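Long-range contact in vacuolar protein sorting 29 (Cryptosporidium parvum, PDB 2A22), which probably serves in vesicular protein transport as a VPS29-family protein built on a calcineurin-like phosphoesterase fold: residues N57-T62 against K75-N80. Residues are numbered along the deposited sequence; the frame is centred on the assembly and turned at random.
Sequences NYVLCT and KNITKN
Tyr58 and Asn80 each hold CG anti to their own carbonyl carbon (chi1 -76° and -51°), and with the backbones placed as they are, the two side chains lie alongside one another, pointing the same way. Asn80 ND2 sits over one face of the tyrosine ring near the rim, 3.6 Å from Tyr58 CZ, and Asn80 CB packs on Tyr58 CD2; amide and ring planes are tilted by 35°. Tyrosine suits this place because its flat face can pack against both the CB methylene and the amide nitrogen. The same ND2 gives a weak hydrogen bond to Asn57 O at 3.5 Å. Val59 N donates to Asn80 O over 3.0 Å, linking strand 58-61 to the chain entering strand 81-83. Val59 CG2 meets Ile77 CG2 at 3.9 Å, two branched apolar residues crossing nearly at right angles. Thr78, small, has two roles: its methyl packs against the Asn57-Tyr58 peptide, while OG1 bonds a water that donates to Asn57 O at 2.6 Å and accepts from Asn80 N. In this beta-alpha-beta unit, the direct Val59-Asn80 bond, the water shared by Asn57 O and Asn80 N, and the apolar Val59-Ile77 contact together hold the loop after helix 68-77 to the strand.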
loop_
_atom_site.group_PDB
_atom_site.type_symbol
_atom_site.label_atom_id
_atom_site.label_comp_id
_atom_site.label_asym_id
_atom_site.label_seq_id
_atom_site.Cartn_x
_atom_site.Cartn_y
_atom_site.Cartn_z
ATOM N N ASN A 57 -4.046 -12.822 0.939
ATOM C CA ASN A 57 -4.626 -13.209 -0.343
ATOM C C ASN A 57 -4.841 -12.018 -1.292
ATOM O O ASN A 57 -5.406 -12.184 -2.372
ATOM C CB ASN A 57 -5.914 -14.060 -0.168
ATOM C CG ASN A 57 -7.061 -13.256 0.398
ATOM O OD1 ASN A 57 -6.852 -12.300 1.140
ATOM N ND2 ASN A 57 -8.284 -13.601 0.013
ATOM N N TYR A 58 -4.382 -10.834 -0.872
ATOM C CA TYR A 58 -4.364 -9.616 -1.701
ATOM C C TYR A 58 -3.190 -8.726 -1.314
ATOM O O TYR A 58 -2.860 -8.608 -0.148
ATOM C CB TYR A 58 -5.631 -8.788 -1.531
ATOM C CG TYR A 58 -6.860 -9.323 -2.222
ATOM C CD1 TYR A 58 -7.685 -10.262 -1.581
ATOM C CD2 TYR A 58 -7.216 -8.871 -3.506
ATOM C CE1 TYR A 58 -8.847 -10.765 -2.199
ATOM C CE2 TYR A 58 -8.370 -9.369 -4.143
ATOM C CZ TYR A 58 -9.177 -10.315 -3.474
ATOM O OH TYR A 58 -10.311 -10.813 -4.079
ATOM N N VAL A 59 -2.568 -8.115 -2.317
ATOM C CA VAL A 59 -1.521 -7.145 -2.125
ATOM C C VAL A 59 -1.953 -5.945 -2.924
ATOM O O VAL A 59 -2.238 -6.083 -4.094
ATOM C CB VAL A 59 -0.146 -7.629 -2.678
ATOM C CG1 VAL A 59 0.938 -6.514 -2.547
ATOM C CG2 VAL A 59 0.315 -8.888 -1.980
ATOM N N LEU A 60 -2.038 -4.780 -2.270
ATOM C CA LEU A 60 -2.261 -3.506 -2.957
ATOM C C LEU A 60 -1.047 -2.611 -2.773
ATOM O O LEU A 60 -0.765 -2.105 -1.687
ATOM C CB LEU A 60 -3.538 -2.818 -2.480
ATOM C CG LEU A 60 -4.794 -3.701 -2.444
ATOM C CD1 LEU A 60 -5.952 -2.917 -1.805
ATOM C CD2 LEU A 60 -5.144 -4.211 -3.825
ATOM N N CYS A 61 -0.304 -2.447 -3.845
ATOM C CA CYS A 61 0.986 -1.778 -3.763
ATOM C C CYS A 61 0.900 -0.384 -4.340
ATOM O O CYS A 61 0.476 -0.213 -5.482
ATOM C CB CYS A 61 2.050 -2.592 -4.495
ATOM S SG CYS A 61 3.651 -1.748 -4.532
ATOM N N THR A 62 1.321 0.607 -3.545
ATOM C CA THR A 62 1.149 2.026 -3.887
ATOM C C THR A 62 2.171 2.565 -4.917
ATOM O O THR A 62 2.105 3.737 -5.297
ATOM C CB THR A 62 1.176 2.887 -2.629
ATOM O OG1 THR A 62 2.367 2.578 -1.861
ATOM C CG2 THR A 62 -0.121 2.614 -1.790
ATOM N N LYS A 75 4.719 -9.990 -6.695
ATOM C CA LYS A 75 3.846 -10.844 -7.495
ATOM C C LYS A 75 3.784 -12.284 -6.984
ATOM O O LYS A 75 2.751 -12.937 -7.091
ATOM C CB LYS A 75 4.244 -10.852 -8.966
ATOM C CG LYS A 75 4.088 -9.507 -9.664
ATOM C CD LYS A 75 2.673 -8.949 -9.587
ATOM C CE LYS A 75 1.893 -9.215 -10.841
ATOM N NZ LYS A 75 0.650 -8.395 -10.811
ATOM N N ASN A 76 4.879 -12.759 -6.410
ATOM C CA ASN A 76 4.932 -14.130 -5.884
ATOM C C ASN A 76 4.274 -14.337 -4.516
ATOM O O ASN A 76 4.114 -15.476 -4.073
ATOM C CB ASN A 76 6.365 -14.650 -5.850
ATOM C CG ASN A 76 6.766 -15.257 -7.156
ATOM O OD1 ASN A 76 6.106 -16.188 -7.650
ATOM N ND2 ASN A 76 7.839 -14.734 -7.752
ATOM N N ILE A 77 3.883 -13.252 -3.852
ATOM C CA ILE A 77 3.240 -13.397 -2.552
ATOM C C ILE A 77 1.951 -14.208 -2.718
ATOM O O ILE A 77 1.706 -15.137 -1.951
ATOM C CB ILE A 77 3.001 -12.031 -1.880
ATOM C CG1 ILE A 77 4.368 -11.464 -1.433
ATOM C CG2 ILE A 77 2.014 -12.160 -0.712
ATOM C CD1 ILE A 77 4.320 -10.132 -0.776
ATOM N N THR A 78 1.146 -13.874 -3.729
ATOM C CA THR A 78 -0.171 -14.498 -3.899
ATOM C C THR A 78 -0.633 -14.177 -5.318
ATOM O O THR A 78 -0.009 -13.356 -6.002
ATOM C CB THR A 78 -1.184 -14.025 -2.786
ATOM O OG1 THR A 78 -2.396 -14.809 -2.837
ATOM C CG2 THR A 78 -1.535 -12.496 -2.912
ATOM N N LYS A 79 -1.707 -14.820 -5.764
ATOM C CA LYS A 79 -2.309 -14.526 -7.069
ATOM C C LYS A 79 -2.742 -13.049 -7.244
ATOM O O LYS A 79 -2.373 -12.415 -8.247
ATOM C CB LYS A 79 -3.497 -15.477 -7.336
ATOM C CG LYS A 79 -4.000 -15.466 -8.778
ATOM C CD LYS A 79 -5.331 -16.254 -8.976
ATOM C CE LYS A 79 -6.460 -15.716 -8.044
ATOM N NZ LYS A 79 -7.864 -16.022 -8.499
ATOM N N ASN A 80 -3.524 -12.506 -6.300
ATOM C CA ASN A 80 -4.080 -11.131 -6.451
ATOM C C ASN A 80 -3.150 -9.990 -5.995
ATOM O O ASN A 80 -3.180 -9.559 -4.828
ATOM C CB ASN A 80 -5.477 -11.009 -5.794
ATOM C CG ASN A 80 -6.435 -12.124 -6.257
ATOM O OD1 ASN A 80 -6.456 -12.464 -7.431
ATOM N ND2 ASN A 80 -7.192 -12.704 -5.328
HETATM O O HOH W 1 -4.533 -13.999 -4.066
HETATM O O HOH W 2 -10.020 -14.108 -4.448
#